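Local coordinates for protein meso-diaminopimelate dehydrogenase (Clostridium tetani, PDB 3WGQ) that probably catalyses the reversible NADP-dependent oxidative deamination of meso-2,6-diaminopimelate, at residues 31-36 and 49-54; 55-60 and 84-89. The protein carries 6 engineered substitutions. One frame throughout, in Å; residues are numbered along the deposited sequence.

Contact 1. Residues 31-36 and 49-54; sequences LEAIFT and KLVHIS
L31 meets K49 through its backbone: NZ of K49 gives a hydrogen bond of 2.8 Å to O of L31, approaching almost head-on, in line with the carbonyl bond. This is the edge of the parallel sheet of the Rossmann-type fold, where strand 50-52 lies outermost, next to strand 29-36. A bend at chi2 (-60°) carries the K49 chain to that carbonyl, and CD2 of L31 packs on CG of K49. O of E32 lies near CD of the same lysine. A33 places CB 3.8 Å from CG2 of V51. At I34 the parallel pairing starts. N of I34 donates to O of K49 at 2.9 Å, and O of I34 accepts from N of V51 at 2.8 Å. The I34 branch CG2 touches CD2 of L50 at 3.7 Å, on the face where I34 also meets E20 of helix 14-23. F35 points to the other face. Its ring lies alongside V51, with CE1 3.7 Å from CG1 of V51, and the ring of Y59 packs on it edge-to-face. CB of F35 also meets CD1 of I53. N of T36 donates to O of V51 at 3.1 Å. OG1 of T36 accepts a hydrogen bond from N of R38, while CG2 rests on CD2 of L50. O of T36 accepts from N of I53 and sits over one face of the H52 ring, 3.6 Å above its plane.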
# COMPACT_ATOMS: atom_id res chain seq x y z
N LEU B 31 15.05 21.29 10.97
CA LEU B 31 16.36 20.67 10.96
C LEU B 31 17.22 21.33 12.03
O LEU B 31 17.45 22.54 11.99
CB LEU B 31 17.02 20.86 9.60
CG LEU B 31 18.46 20.35 9.46
CD1 LEU B 31 18.52 18.87 9.79
CD2 LEU B 31 18.94 20.61 8.04
N GLU B 32 17.68 20.54 13.00
CA GLU B 32 18.51 21.08 14.06
C GLU B 32 19.98 21.09 13.67
O GLU B 32 20.67 22.08 13.88
CB GLU B 32 18.33 20.26 15.34
CG GLU B 32 17.00 20.49 16.05
CD GLU B 32 16.77 21.96 16.37
OE1 GLU B 32 17.68 22.60 16.94
OE2 GLU B 32 15.67 22.47 16.04
N ALA B 33 20.45 19.99 13.11
CA ALA B 33 21.85 19.90 12.71
C ALA B 33 22.12 18.75 11.75
O ALA B 33 21.38 17.77 11.69
CB ALA B 33 22.72 19.73 13.95
N ILE B 34 23.21 18.91 11.00
CA ILE B 34 23.66 17.92 10.03
C ILE B 34 25.07 17.55 10.49
O ILE B 34 25.98 18.37 10.47
CB ILE B 34 23.71 18.52 8.62
CG1 ILE B 34 22.33 19.07 8.25
CG2 ILE B 34 24.14 17.47 7.62
CD1 ILE B 34 22.29 19.80 6.92
N PHE B 35 25.24 16.30 10.92
CA PHE B 35 26.53 15.83 11.41
C PHE B 35 27.36 15.17 10.32
O PHE B 35 26.91 14.26 9.64
CB PHE B 35 26.29 14.87 12.57
CG PHE B 35 25.48 15.48 13.68
CD1 PHE B 35 26.08 16.35 14.59
CD2 PHE B 35 24.12 15.25 13.78
CE1 PHE B 35 25.33 16.98 15.58
CE2 PHE B 35 23.36 15.86 14.77
CZ PHE B 35 23.97 16.73 15.68
N THR B 36 28.59 15.66 10.15
CA THR B 36 29.49 15.14 9.14
C THR B 36 30.90 14.87 9.68
O THR B 36 31.33 15.49 10.65
CB THR B 36 29.63 16.12 7.97
OG1 THR B 36 30.66 15.66 7.09
CG2 THR B 36 29.99 17.50 8.49
N LYS B 49 23.77 24.74 9.74
CA LYS B 49 23.39 23.43 10.25
C LYS B 49 24.51 22.40 10.40
O LYS B 49 24.41 21.51 11.24
CB LYS B 49 22.29 22.84 9.36
CG LYS B 49 21.06 23.73 9.23
CD LYS B 49 20.42 24.00 10.57
CE LYS B 49 19.16 24.83 10.42
NZ LYS B 49 18.53 25.08 11.74
N LEU B 50 25.58 22.53 9.62
CA LEU B 50 26.67 21.57 9.71
C LEU B 50 27.39 21.55 11.05
O LEU B 50 27.81 22.59 11.56
CB LEU B 50 27.68 21.80 8.58
CG LEU B 50 27.33 21.09 7.27
CD1 LEU B 50 28.42 21.30 6.24
CD2 LEU B 50 27.15 19.61 7.55
N VAL B 51 27.53 20.36 11.62
CA VAL B 51 28.19 20.15 12.90
C VAL B 51 29.07 18.92 12.80
O VAL B 51 28.66 17.90 12.24
CB VAL B 51 27.16 19.92 14.03
CG1 VAL B 51 27.89 19.58 15.33
CG2 VAL B 51 26.29 21.14 14.19
N HIS B 52 30.28 18.99 13.34
CA HIS B 52 31.18 17.86 13.27
C HIS B 52 30.67 16.69 14.11
O HIS B 52 30.19 16.87 15.23
CB HIS B 52 32.60 18.26 13.69
CG HIS B 52 33.63 17.26 13.30
ND1 HIS B 52 34.06 16.26 14.15
CD2 HIS B 52 34.27 17.05 12.12
CE1 HIS B 52 34.91 15.47 13.50
NE2 HIS B 52 35.05 15.93 12.27
N ILE B 53 30.77 15.49 13.53
CA ILE B 53 30.31 14.26 14.17
C ILE B 53 30.82 14.04 15.59
O ILE B 53 30.18 13.35 16.38
CB ILE B 53 30.74 13.04 13.32
CG1 ILE B 53 30.04 11.78 13.84
CG2 ILE B 53 32.26 12.87 13.38
CD1 ILE B 53 28.54 11.86 13.74
N SER B 54 31.97 14.62 15.92
CA SER B 54 32.54 14.46 17.26
C SER B 54 31.70 15.14 18.33
O SER B 54 31.84 14.84 19.51
CB SER B 54 33.94 15.05 17.29
OG SER B 54 33.90 16.42 16.92

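Contact 2. Residues 55-60 and 84-89; sequences RLELYK and ASQFNT
F87 holds its CG anti to the carbonyl carbon (chi1 -53°), which sends the ring in among L56, Y59 and K60. L56 holds its CG anti to its own backbone N (chi1 -178°), and this brings its CD2 against CE1 of F87. The L56 and F87 side chains pass each other head to tail. CD2 of L56 lies 3.4 Å from CE1 of F87, at an oblique angle to the ring.

The contact joins two connections of the Rossmann-type sheet. Residues 55-60 lead from strand 50-52 toward strand 65-68. Residues 84-89 lead from helix 80-84 into strand 89-91. L56 and F87 both also touch M66 of strand 65-68.

The far end of the F87 ring meets backbone. O of Y59 lies at the ring edge, near its plane, 3.3 Å from CE2. CZ of F87 lies 3.4 Å from O of L56, a carbonyl that already accepts N of Y59 in the 3-10 turn. CA of K60 approaches CE2 obliquely, also at 3.4 Å.

Q86 reaches out beside the ring with an extended chain. Its NE2 lies 3.4 Å from CB of E57, and its OE1 is 3.9 Å from CD2 of L56. The amide plane stands 82° from the E57 carboxylate, and the two groups are not hydrogen-bonded. CB of K60 lies near O of Q86. A water lies 3.0 Å from O of K60 and also near O of Q86, but the second distance is too short to be trusted.

Direct contact is therefore van der Waals packing. Ring C-H groups face backbone carbonyl oxygens, which probably adds a weak electrostatic attraction.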
# COMPACT_ATOMS: atom_id res chain seq x y z
N ARG B 55 30.84 16.06 17.91
CA ARG B 55 29.99 16.79 18.84
C ARG B 55 28.55 16.29 18.86
O ARG B 55 27.67 16.97 19.38
CB ARG B 55 30.02 18.28 18.51
CG ARG B 55 31.38 18.93 18.73
CD ARG B 55 31.46 20.28 18.06
NE ARG B 55 30.58 21.27 18.68
CZ ARG B 55 30.84 21.89 19.82
NH1 ARG B 55 31.95 21.63 20.49
NH2 ARG B 55 29.99 22.79 20.29
N LEU B 56 28.31 15.11 18.30
CA LEU B 56 26.96 14.55 18.26
C LEU B 56 26.35 14.41 19.65
O LEU B 56 25.20 14.79 19.87
CB LEU B 56 26.98 13.19 17.56
CG LEU B 56 25.62 12.50 17.41
CD1 LEU B 56 25.35 12.22 15.94
CD2 LEU B 56 25.61 11.22 18.21
N GLU B 57 27.12 13.87 20.59
CA GLU B 57 26.64 13.66 21.96
C GLU B 57 26.16 14.94 22.65
O GLU B 57 25.40 14.87 23.62
CB GLU B 57 27.75 13.00 22.78
CG GLU B 57 29.08 13.74 22.72
CD GLU B 57 30.23 12.96 23.35
OE1 GLU B 57 31.36 13.51 23.42
OE2 GLU B 57 30.01 11.80 23.76
N LEU B 58 26.60 16.10 22.17
CA LEU B 58 26.20 17.37 22.76
C LEU B 58 24.78 17.78 22.37
O LEU B 58 24.26 18.79 22.87
CB LEU B 58 27.17 18.48 22.32
CG LEU B 58 28.64 18.36 22.71
CD1 LEU B 58 29.44 19.48 22.06
CD2 LEU B 58 28.77 18.41 24.23
N TYR B 59 24.16 17.00 21.50
CA TYR B 59 22.81 17.30 21.02
C TYR B 59 21.72 16.34 21.48
O TYR B 59 20.61 16.36 20.94
CB TYR B 59 22.81 17.37 19.49
CG TYR B 59 23.54 18.57 18.93
CD1 TYR B 59 24.93 18.66 19.00
CD2 TYR B 59 22.83 19.65 18.39
CE1 TYR B 59 25.60 19.79 18.54
CE2 TYR B 59 23.49 20.78 17.93
CZ TYR B 59 24.87 20.85 18.01
OH TYR B 59 25.53 21.97 17.57
N LYS B 60 22.01 15.49 22.46
CA LYS B 60 21.01 14.53 22.91
C LYS B 60 19.74 15.15 23.51
O LYS B 60 18.77 14.44 23.76
CB LYS B 60 21.63 13.53 23.90
CG LYS B 60 21.90 14.06 25.30
CD LYS B 60 22.49 12.95 26.16
CE LYS B 60 22.56 13.34 27.63
NZ LYS B 60 23.36 14.57 27.85
N ALA B 84 21.93 5.09 18.51
CA ALA B 84 20.75 4.57 19.18
C ALA B 84 20.84 4.68 20.70
O ALA B 84 19.84 4.89 21.38
CB ALA B 84 20.52 3.10 18.77
N SER B 85 22.06 4.55 21.22
CA SER B 85 22.29 4.63 22.65
C SER B 85 22.04 6.02 23.19
O SER B 85 21.91 6.21 24.39
CB SER B 85 23.73 4.23 22.98
OG SER B 85 24.63 5.19 22.48
N GLN B 86 21.96 7.00 22.29
CA GLN B 86 21.75 8.38 22.71
C GLN B 86 20.57 9.08 22.07
O GLN B 86 20.16 10.14 22.53
CB GLN B 86 23.01 9.19 22.43
CG GLN B 86 24.25 8.68 23.14
CD GLN B 86 25.52 9.30 22.60
OE1 GLN B 86 25.88 9.09 21.44
NE2 GLN B 86 26.20 10.08 23.44
N PHE B 87 20.02 8.51 21.01
CA PHE B 87 18.87 9.13 20.34
C PHE B 87 17.91 8.09 19.80
O PHE B 87 18.24 6.91 19.72
CB PHE B 87 19.31 9.98 19.13
CG PHE B 87 20.37 11.00 19.44
CD1 PHE B 87 21.69 10.62 19.64
CD2 PHE B 87 20.04 12.35 19.50
CE1 PHE B 87 22.67 11.57 19.90
CE2 PHE B 87 21.02 13.31 19.76
CZ PHE B 87 22.34 12.92 19.96
N ASN B 88 16.72 8.55 19.44
CA ASN B 88 15.73 7.68 18.81
C ASN B 88 16.24 7.74 17.37
O ASN B 88 16.58 8.81 16.90
CB ASN B 88 14.34 8.28 18.90
CG ASN B 88 13.78 8.27 20.31
OD1 ASN B 88 13.69 7.22 20.94
ND2 ASN B 88 13.41 9.44 20.80
N THR B 89 16.30 6.62 16.68
CA THR B 89 16.84 6.68 15.33
C THR B 89 15.94 6.14 14.23
O THR B 89 14.97 5.44 14.48
CB THR B 89 18.16 5.92 15.23
OG1 THR B 89 17.92 4.52 15.45
CG2 THR B 89 19.16 6.44 16.26
O HOH W 1 18.28 11.80 22.46

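Overall arrangement
Contacts 1 and 2 follow each other along the chain, and their centres lie about 11 Å apart. They touch through side chains: V51 of contact 1 meets Y59 of contact 2, and F35 meets L56. Both are partly buried. Contact 1 pairs two neighbouring strands at the sheet edge through four backbone hydrogen bonds and one from the K49 side chain. Its buried residues are 33-36 of strand 29-36. Contact 2 joins two connecting segments of the same sheet. It has no direct hydrogen bond, just carbon-to-carbon and C-H to carbonyl packing, and buries about half the surface, 285 against 558 Å². Buried L56 and F87 pack there, with Q86, E57 and K60 on the outer side.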